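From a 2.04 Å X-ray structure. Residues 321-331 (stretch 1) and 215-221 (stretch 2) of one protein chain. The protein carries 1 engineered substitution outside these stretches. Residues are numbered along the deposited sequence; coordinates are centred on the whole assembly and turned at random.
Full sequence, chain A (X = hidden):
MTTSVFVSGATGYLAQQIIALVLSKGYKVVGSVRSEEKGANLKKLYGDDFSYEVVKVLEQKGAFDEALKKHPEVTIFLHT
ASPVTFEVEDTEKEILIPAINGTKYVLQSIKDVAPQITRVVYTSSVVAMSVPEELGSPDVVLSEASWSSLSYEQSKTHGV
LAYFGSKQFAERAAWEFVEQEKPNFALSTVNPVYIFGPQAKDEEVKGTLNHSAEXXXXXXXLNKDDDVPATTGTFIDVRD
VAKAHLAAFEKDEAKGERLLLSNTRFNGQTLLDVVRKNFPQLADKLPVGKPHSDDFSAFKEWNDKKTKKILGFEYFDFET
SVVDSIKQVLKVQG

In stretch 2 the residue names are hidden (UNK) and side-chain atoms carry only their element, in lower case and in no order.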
# COMPACT_ATOMS: atom_id res chain seq x y z
N SER A 321 -15.50 -3.56 -3.77
CA SER A 321 -14.09 -3.74 -4.01
C SER A 321 -13.85 -5.13 -4.61
O SER A 321 -13.22 -5.26 -5.59
CB SER A 321 -13.30 -3.54 -2.72
OG SER A 321 -11.94 -3.69 -2.92
N VAL A 322 -14.44 -6.12 -4.00
CA VAL A 322 -14.36 -7.47 -4.48
C VAL A 322 -14.96 -7.62 -5.89
O VAL A 322 -14.33 -8.14 -6.71
CB VAL A 322 -15.02 -8.44 -3.49
CG1 VAL A 322 -15.32 -9.78 -4.08
CG2 VAL A 322 -14.15 -8.63 -2.27
N VAL A 323 -16.15 -7.14 -6.12
CA VAL A 323 -16.80 -7.28 -7.41
C VAL A 323 -15.96 -6.58 -8.49
O VAL A 323 -15.73 -7.12 -9.47
CB VAL A 323 -18.27 -6.73 -7.42
CG1 VAL A 323 -18.79 -6.53 -8.82
CG2 VAL A 323 -19.23 -7.59 -6.64
N ASP A 324 -15.50 -5.38 -8.22
CA ASP A 324 -14.73 -4.64 -9.17
C ASP A 324 -13.45 -5.41 -9.49
O ASP A 324 -13.06 -5.44 -10.59
CB ASP A 324 -14.42 -3.22 -8.65
CG ASP A 324 -15.61 -2.27 -8.73
OD1 ASP A 324 -16.64 -2.66 -9.26
OD2 ASP A 324 -15.50 -1.15 -8.28
N SER A 325 -12.83 -6.02 -8.49
CA SER A 325 -11.62 -6.75 -8.71
C SER A 325 -11.83 -7.99 -9.61
O SER A 325 -11.09 -8.22 -10.50
CB SER A 325 -10.93 -7.06 -7.37
OG SER A 325 -9.76 -7.80 -7.52
N ILE A 326 -12.87 -8.74 -9.32
CA ILE A 326 -13.26 -9.90 -10.08
C ILE A 326 -13.71 -9.62 -11.50
O ILE A 326 -13.35 -10.31 -12.36
CB ILE A 326 -14.24 -10.78 -9.30
CG1 ILE A 326 -13.52 -11.43 -8.15
CG2 ILE A 326 -14.82 -11.88 -10.17
CD1 ILE A 326 -14.34 -11.57 -6.96
N LYS A 327 -14.49 -8.57 -11.68
CA LYS A 327 -14.96 -8.18 -13.00
C LYS A 327 -13.77 -7.94 -13.87
O LYS A 327 -13.75 -8.38 -14.95
CB LYS A 327 -15.78 -6.92 -12.94
CG LYS A 327 -17.23 -7.16 -12.76
CD LYS A 327 -18.10 -5.91 -12.78
CE LYS A 327 -19.53 -6.25 -12.40
NZ LYS A 327 -20.26 -5.19 -11.65
N GLN A 328 -12.74 -7.28 -13.35
CA GLN A 328 -11.56 -7.06 -14.12
C GLN A 328 -10.84 -8.33 -14.55
O GLN A 328 -10.44 -8.43 -15.65
CB GLN A 328 -10.59 -6.17 -13.39
CG GLN A 328 -9.36 -5.83 -14.18
CD GLN A 328 -8.49 -4.80 -13.52
OE1 GLN A 328 -8.09 -4.96 -12.41
NE2 GLN A 328 -8.20 -3.75 -14.23
N VAL A 329 -10.67 -9.26 -13.65
CA VAL A 329 -10.00 -10.48 -13.96
C VAL A 329 -10.79 -11.28 -15.01
O VAL A 329 -10.24 -11.84 -15.88
CB VAL A 329 -9.69 -11.33 -12.72
CG1 VAL A 329 -9.20 -12.71 -13.12
CG2 VAL A 329 -8.68 -10.63 -11.84
N LEU A 330 -12.09 -11.29 -14.89
CA LEU A 330 -12.93 -11.94 -15.87
C LEU A 330 -12.82 -11.28 -17.24
O LEU A 330 -12.71 -11.94 -18.21
CB LEU A 330 -14.37 -12.03 -15.42
CG LEU A 330 -14.64 -12.85 -14.20
CD1 LEU A 330 -16.08 -12.92 -13.85
CD2 LEU A 330 -14.08 -14.21 -14.30
N LYS A 331 -12.81 -9.97 -17.28
CA LYS A 331 -12.73 -9.26 -18.52
C LYS A 331 -11.49 -9.62 -19.29
O LYS A 331 -11.51 -9.78 -20.46
CB LYS A 331 -12.75 -7.78 -18.25
CG LYS A 331 -12.72 -6.91 -19.48
CD LYS A 331 -13.06 -5.48 -19.16
CE LYS A 331 -12.50 -4.49 -20.14
NZ LYS A 331 -12.47 -3.14 -19.56
N UNK A 215 -5.62 -12.39 -2.59
CA UNK A 215 -6.46 -12.96 -1.57
C UNK A 215 -7.92 -12.95 -2.01
O UNK A 215 -8.63 -13.83 -1.71
c UNK A 215 -5.07 -12.60 0.55
c UNK A 215 -6.32 -12.26 -0.24
s UNK A 215 -4.77 -11.34 1.76
c UNK A 215 -6.10 -11.59 2.88
N UNK A 216 -8.33 -11.91 -2.68
CA UNK A 216 -9.59 -11.94 -3.36
C UNK A 216 -9.59 -12.83 -4.62
O UNK A 216 -10.38 -13.71 -4.75
c UNK A 216 -10.08 -10.52 -3.72
c UNK A 216 -10.41 -9.73 -2.50
c UNK A 216 -11.27 -10.54 -4.63
N UNK A 217 -8.69 -12.55 -5.53
CA UNK A 217 -8.70 -13.14 -6.84
C UNK A 217 -8.45 -14.66 -6.95
O UNK A 217 -8.93 -15.30 -7.83
o UNK A 217 -9.46 -10.59 -7.78
n UNK A 217 -7.39 -10.00 -7.86
c UNK A 217 -8.31 -10.87 -7.81
c UNK A 217 -7.87 -12.31 -7.79
N UNK A 218 -7.78 -15.20 -5.96
CA UNK A 218 -7.54 -16.60 -5.84
C UNK A 218 -8.83 -17.44 -5.68
O UNK A 218 -8.81 -18.58 -5.94
c UNK A 218 -6.59 -16.86 -4.69
o UNK A 218 -7.19 -16.56 -3.48
N UNK A 219 -9.91 -16.81 -5.30
CA UNK A 219 -11.14 -17.53 -5.10
C UNK A 219 -11.58 -18.20 -6.39
O UNK A 219 -12.20 -19.16 -6.35
c UNK A 219 -11.88 -15.91 -3.36
c UNK A 219 -12.92 -15.82 -5.57
c UNK A 219 -12.30 -16.70 -4.54
N UNK A 220 -11.23 -17.61 -7.50
CA UNK A 220 -11.51 -18.10 -8.81
C UNK A 220 -10.82 -19.43 -9.09
O UNK A 220 -11.23 -20.16 -9.91
c UNK A 220 -11.16 -17.06 -9.86
c UNK A 220 -11.68 -14.87 -10.98
c UNK A 220 -13.36 -15.97 -9.56
c UNK A 220 -11.89 -15.73 -9.77
N UNK A 221 -9.77 -19.72 -8.37
CA UNK A 221 -9.08 -20.97 -8.49
C UNK A 221 -9.59 -22.11 -7.61
O UNK A 221 -9.12 -23.21 -7.71
c UNK A 221 -7.04 -19.82 -9.28
c UNK A 221 -7.64 -20.74 -8.27
n UNK A 221 -4.52 -17.21 -9.69
c UNK A 221 -6.12 -18.84 -8.61
c UNK A 221 -4.88 -18.61 -9.40

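Position 215 carries four side-chain atoms in an unbranched chain, two carbons, a sulfur and a terminal carbon, a thioether that identifies methionine. M215 lies on the helix with its side chain out of reach of stretch 1.

At position 216 the side chain is three carbons, one bearing the other two, and its CA-to-CB bond points toward stretch 1. Branching at the first carbon with no further atoms means valine. V216 CG2 lies 3.9 Å from V322 CG2, and V216 CG1 packs 4.0 Å from I326 CD1 and 4.2 Å from V322 CG2.

Position 217 has two carbons, the second carrying one oxygen and one nitrogen, a short carboxamide. The oxygen lies 2.8 Å from S325 OG, and the residue is asparagine. Although the CA-to-CB bond of N217 runs sideways, the end of the side chain comes nearer, which allows OD1 to accept a hydrogen bond from S325 OG. The amide carbon CG also rests 4.1 Å from V329 CG2, so the polar group is flanked by an aliphatic one.

One carbon followed by one oxygen makes position 218 a serine. S218 lies in the 3-10 segment and is out of reach of stretch 1; its hydroxyl is hydrogen-bonded to a residue just outside the stretches.

Position 219 repeats the pattern of three carbons forked at the first, and is another valine. The CA-to-CB bond of V219 points toward stretch 1, but the side chain makes no close contact with it. Its backbone N bonds to V216 O at 3.2 Å, in the i to i-3 pattern of the 3-10 turn.

Four carbons forked at the second define position 220, where the side chain reaches V329, L330 and I326: leucine. L220 CD1 lies 3.9 Å from V329 CG1 and 4.1 Å from L330 CD2, and both L220 CD1 and L220 CD2 are 4.4 Å from I326 CG2.

Position 221, four carbons in a row ending in nitrogen, is lysine. K221 is exposed and makes no contact with stretch 1.

The contact thus rests on V216, N217 and L220, set against a helical face formed by V322, S325, I326, V329 and L330. I326 bridges the two apolar patches, touching both V216 and L220. Between these patches, the S325 to N217 hydrogen bond pairs a buried hydroxyl with a carboxamide oxygen, giving the hydroxyl and the carboxamide oxygen a partner beside the aliphatic side chains of V216, I326 and V329. Together the two stretches bury 364 Å², joining segments more than a hundred residues apart in sequence.

Stretch 2 215-221: MVNSVLK
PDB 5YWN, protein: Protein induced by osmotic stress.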